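Local structure of octaprenyl-diphosphate synthase (Roseobacter denitrificans, 4JXN) at residues Q175-K180 and A216-D221; A308-L313 and M321-A326. The protein probably makes all-trans-octaprenyl diphosphate, the precursor of quinone side chains, by adding five isopentenyl units to farnesyl diphosphate with magnesium as cofactor. All coordinates share one frame; numbering follows the deposited sequence.

Contact 1 (Q175-K180 and A216-D221); sequences QVVRGK and AFQIVD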
# COMPACT_ATOMS: atom_id res chain seq x y z
N GLN A 175 -16.71 -13.00 -6.82
CA GLN A 175 -15.42 -12.35 -7.12
C GLN A 175 -15.15 -11.21 -6.15
O GLN A 175 -14.04 -11.08 -5.64
CB GLN A 175 -15.40 -11.80 -8.54
CG GLN A 175 -15.47 -12.87 -9.62
CD GLN A 175 -15.70 -12.30 -11.01
OE1 GLN A 175 -16.09 -11.14 -11.18
NE2 GLN A 175 -15.46 -13.12 -12.03
N VAL A 176 -16.17 -10.41 -5.88
CA VAL A 176 -16.02 -9.31 -4.92
C VAL A 176 -15.67 -9.86 -3.54
O VAL A 176 -14.83 -9.31 -2.83
CB VAL A 176 -17.31 -8.46 -4.84
CG1 VAL A 176 -17.19 -7.39 -3.76
CG2 VAL A 176 -17.64 -7.82 -6.19
N VAL A 177 -16.35 -10.94 -3.17
CA VAL A 177 -16.17 -11.58 -1.87
C VAL A 177 -14.76 -12.13 -1.70
O VAL A 177 -14.13 -11.94 -0.65
CB VAL A 177 -17.21 -12.70 -1.69
CG1 VAL A 177 -16.84 -13.63 -0.54
CG2 VAL A 177 -18.60 -12.10 -1.48
N ARG A 178 -14.27 -12.82 -2.74
CA ARG A 178 -12.90 -13.33 -2.73
C ARG A 178 -11.91 -12.20 -2.48
O ARG A 178 -11.11 -12.25 -1.55
CB ARG A 178 -12.59 -14.02 -4.05
CG ARG A 178 -13.40 -15.29 -4.27
CD ARG A 178 -12.57 -16.37 -4.92
NE ARG A 178 -13.12 -17.70 -4.73
CZ ARG A 178 -14.17 -18.19 -5.39
NH1 ARG A 178 -14.57 -19.43 -5.14
NH2 ARG A 178 -14.82 -17.46 -6.30
N GLY A 179 -12.00 -11.15 -3.30
CA GLY A 179 -11.12 -10.01 -3.14
C GLY A 179 -11.21 -9.41 -1.75
O GLY A 179 -10.25 -9.45 -0.98
N LYS A 180 -12.37 -8.88 -1.42
CA LYS A 180 -12.54 -8.16 -0.17
C LYS A 180 -12.31 -9.06 1.05
O LYS A 180 -11.81 -8.57 2.07
CB LYS A 180 -13.93 -7.51 -0.10
CG LYS A 180 -15.07 -8.44 0.29
CD LYS A 180 -16.45 -7.87 -0.02
CE LYS A 180 -16.73 -6.56 0.70
NZ LYS A 180 -16.43 -6.59 2.16
N ALA A 216 -17.89 -18.17 3.23
CA ALA A 216 -18.93 -18.41 4.23
C ALA A 216 -18.97 -17.27 5.21
O ALA A 216 -20.03 -16.72 5.47
CB ALA A 216 -18.73 -19.73 4.95
N PHE A 217 -17.80 -16.93 5.75
CA PHE A 217 -17.67 -15.83 6.71
C PHE A 217 -18.40 -14.54 6.27
O PHE A 217 -19.10 -13.91 7.07
CB PHE A 217 -16.18 -15.53 6.92
CG PHE A 217 -15.90 -14.53 8.00
CD1 PHE A 217 -15.72 -14.93 9.31
CD2 PHE A 217 -15.80 -13.17 7.70
CE1 PHE A 217 -15.44 -14.00 10.31
CE2 PHE A 217 -15.53 -12.23 8.68
CZ PHE A 217 -15.34 -12.65 9.99
N GLN A 218 -18.21 -14.17 5.00
CA GLN A 218 -18.75 -12.93 4.44
C GLN A 218 -20.23 -13.05 4.13
O GLN A 218 -20.96 -12.08 4.25
CB GLN A 218 -18.02 -12.59 3.13
CG GLN A 218 -18.49 -11.32 2.44
CD GLN A 218 -18.36 -10.11 3.33
OE1 GLN A 218 -17.26 -9.74 3.71
NE2 GLN A 218 -19.48 -9.49 3.67
N ILE A 219 -20.66 -14.23 3.67
CA ILE A 219 -22.09 -14.44 3.44
C ILE A 219 -22.85 -14.37 4.75
O ILE A 219 -23.96 -13.83 4.80
CB ILE A 219 -22.38 -15.76 2.72
CG1 ILE A 219 -21.95 -15.64 1.26
CG2 ILE A 219 -23.86 -16.14 2.78
CD1 ILE A 219 -21.58 -16.98 0.65
N VAL A 220 -22.26 -14.90 5.81
CA VAL A 220 -22.85 -14.79 7.14
C VAL A 220 -23.05 -13.31 7.48
O VAL A 220 -24.15 -12.91 7.86
CB VAL A 220 -22.03 -15.52 8.22
CG1 VAL A 220 -22.54 -15.18 9.62
CG2 VAL A 220 -22.07 -17.02 7.98
N ASP A 221 -22.01 -12.49 7.31
CA ASP A 221 -22.12 -11.04 7.56
C ASP A 221 -23.30 -10.48 6.77
O ASP A 221 -24.14 -9.79 7.32
CB ASP A 221 -20.84 -10.29 7.15
CG ASP A 221 -19.82 -10.17 8.29
OD1 ASP A 221 -19.88 -10.93 9.28
OD2 ASP A 221 -18.93 -9.30 8.18
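V177 and K180, one turn apart on helix 170-196, both lean on the side chain of Q218 on helix 200-224, and 152 Å² of surface is buried in all. The apolar part of the contact is the stem of Q218 against the fork of V177. V177 CG1 lies 4.0 Å from Q218 CB, and V177 CG2 is likewise 4.0 Å from Q218 CG; both methyls touch the methylenes, CG1 at CB and CG, CG2 at CG, while the side chains pass at a slant. The backbones come closest here, with V177 CA and Q218 CA 6.9 Å apart.

The polar part starts where the glutamine bends. Its CG stands opposite the backbone N (chi1 180°), which sends the stem out to V177, and the turn at chi2 (59°) then carries the amide aside. K180 reaches that amide through a chain folded at chi3 and chi4, the two side chains crossing at about a right angle. K180 NZ stops 3.6 Å from Q218 OE1, a polar approach too long for a hydrogen bond. The bonds that fix the amide come from just past the segments: T181 OG1 meets OE1, and NE2 meets D222 OD1. A leucine in place of Q218 would probably leave T181 OG1 and D222 OD1 without their amide partner.

Q218 is the glutamine of the FQ-x-x-DD sequence that starts at F217, the second aspartate-rich motif of the FPP/GGPP synthase family, whose aspartates bind magnesium-diphosphate in relatives. With its stem packed on V177 and both ends of its amide bonded, Q218 has its rotation fixed, and it links T181 of helix 170-196 to D222, the second of the motif's aspartates, consistent with a second-shell positioning role.

Contact 2 (A308-L313 and M321-A326); sequences AALAPL and MLVDLA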
# COMPACT_ATOMS: atom_id res chain seq x y z
N ALA A 308 -14.73 -30.33 4.06
CA ALA A 308 -14.37 -31.40 3.13
C ALA A 308 -12.98 -31.21 2.55
O ALA A 308 -12.27 -32.17 2.31
CB ALA A 308 -15.38 -31.50 2.00
N ALA A 309 -12.58 -29.96 2.34
CA ALA A 309 -11.26 -29.68 1.79
C ALA A 309 -10.12 -30.15 2.71
O ALA A 309 -9.00 -30.34 2.25
CB ALA A 309 -11.12 -28.19 1.50
N LEU A 310 -10.41 -30.34 3.99
CA LEU A 310 -9.44 -30.90 4.92
C LEU A 310 -9.28 -32.43 4.83
O LEU A 310 -8.35 -32.98 5.41
CB LEU A 310 -9.82 -30.53 6.35
CG LEU A 310 -9.83 -29.03 6.66
CD1 LEU A 310 -10.63 -28.76 7.92
CD2 LEU A 310 -8.42 -28.49 6.80
N ALA A 311 -10.15 -33.09 4.08
CA ALA A 311 -10.27 -34.56 4.10
C ALA A 311 -8.95 -35.33 3.94
O ALA A 311 -8.62 -36.14 4.80
CB ALA A 311 -11.28 -35.02 3.05
N PRO A 312 -8.20 -35.07 2.85
CA PRO A 312 -7.01 -35.88 2.59
C PRO A 312 -5.91 -35.74 3.65
O PRO A 312 -5.11 -36.67 3.83
CB PRO A 312 -6.51 -35.34 1.24
CG PRO A 312 -7.01 -33.94 1.20
CD PRO A 312 -8.35 -33.99 1.86
N LEU A 313 -5.88 -34.60 4.33
CA LEU A 313 -4.89 -34.35 5.37
C LEU A 313 -4.93 -35.46 6.41
O LEU A 313 -6.00 -36.00 6.70
CB LEU A 313 -5.14 -33.01 6.07
CG LEU A 313 -5.08 -31.74 5.22
CD1 LEU A 313 -5.50 -30.53 6.04
CD2 LEU A 313 -3.68 -31.53 4.66
N MET A 321 -9.76 -28.48 15.10
CA MET A 321 -10.04 -27.07 15.38
C MET A 321 -10.59 -26.35 14.15
O MET A 321 -11.48 -25.53 14.26
CB MET A 321 -8.76 -26.38 15.83
CG MET A 321 -8.31 -26.78 17.23
SD MET A 321 -6.60 -26.33 17.57
CE MET A 321 -6.27 -27.25 19.07
N LEU A 322 -10.03 -26.67 12.99
CA LEU A 322 -10.42 -26.04 11.73
C LEU A 322 -11.80 -26.49 11.23
O LEU A 322 -12.48 -25.75 10.51
CB LEU A 322 -9.38 -26.34 10.65
CG LEU A 322 -7.98 -25.70 10.77
CD1 LEU A 322 -7.25 -25.83 9.45
CD2 LEU A 322 -8.03 -24.24 11.20
N VAL A 323 -12.17 -27.72 11.58
CA VAL A 323 -13.50 -28.27 11.31
C VAL A 323 -14.53 -27.53 12.16
O VAL A 323 -15.48 -26.96 11.63
CB VAL A 323 -13.53 -29.80 11.59
CG1 VAL A 323 -14.94 -30.36 11.46
CG2 VAL A 323 -12.57 -30.54 10.64
N ASP A 324 -14.31 -27.52 13.48
CA ASP A 324 -15.12 -26.76 14.42
C ASP A 324 -15.27 -25.29 14.00
O ASP A 324 -16.34 -24.70 14.14
CB ASP A 324 -14.53 -26.83 15.84
CG ASP A 324 -14.49 -28.26 16.41
OD1 ASP A 324 -15.27 -29.11 15.94
OD2 ASP A 324 -13.68 -28.52 17.32
N LEU A 325 -14.19 -24.71 13.48
CA LEU A 325 -14.19 -23.32 13.02
C LEU A 325 -15.17 -23.15 11.88
O LEU A 325 -15.84 -22.14 11.78
CB LEU A 325 -12.79 -22.89 12.57
CG LEU A 325 -12.60 -21.43 12.13
CD1 LEU A 325 -13.20 -20.43 13.11
CD2 LEU A 325 -11.12 -21.16 11.95
N ALA A 326 -15.23 -24.16 11.01
CA ALA A 326 -16.13 -24.10 9.85
C ALA A 326 -17.59 -24.08 10.31
O ALA A 326 -18.41 -23.32 9.78
CB ALA A 326 -15.87 -25.27 8.92
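L310, near the C-terminal part of helix 291-309, projects onto L322 and V323 of helix 317-330, closing the C-terminal helical hairpin of this all-helical isoprenoid synthase fold. A type I beta turn runs from L310 to L313, and 122 Å² is buried between the two segments. From L310 CB the side chain heads for the second helix. With chi1 at -62°, CG stands opposite the carbonyl carbon, and the two methyls diverge from there. CD1 rests over the junction of two neighbouring residues, 3.9 Å from L322 CB. CD2 meets L322 at one point, its CD1, at 3.9 Å, the two leucines crossing nearly at right angles. All these approaches are apolar, and no hydrogen bond joins the segments.

Y209 of helix 200-224 links the two sides: it packs on L310, and its OH is hydrogen-bonded to L322 O. M15 and A64 also touch L322, so helices 9-34 and 57-68 pack on the hairpin too. V323 meets L310 obliquely at the less buried margin, through a single methyl, its CG2 3.8 Å from L310 CD1.

Overall arrangement
Contact 1 comes first along the chain and is complete before contact 2 begins. Their centres are 19 Å apart and their nearest atoms about 6 Å, so they do not touch. Contact 1 sits deep in the helical bundle, about 6 Å from the chain's centre; contact 2 lies further out, about 18 Å from it. Two helices link them. Helix 200-224 supplies one side of contact 1 and, through Y209, packs on both segments of contact 2. Helix 291-309 receives I219 of contact 1 and runs on to contact 2. The C-terminal hairpin is thus packed on the same helix that carries the first two aspartates of the aspartate-rich motif.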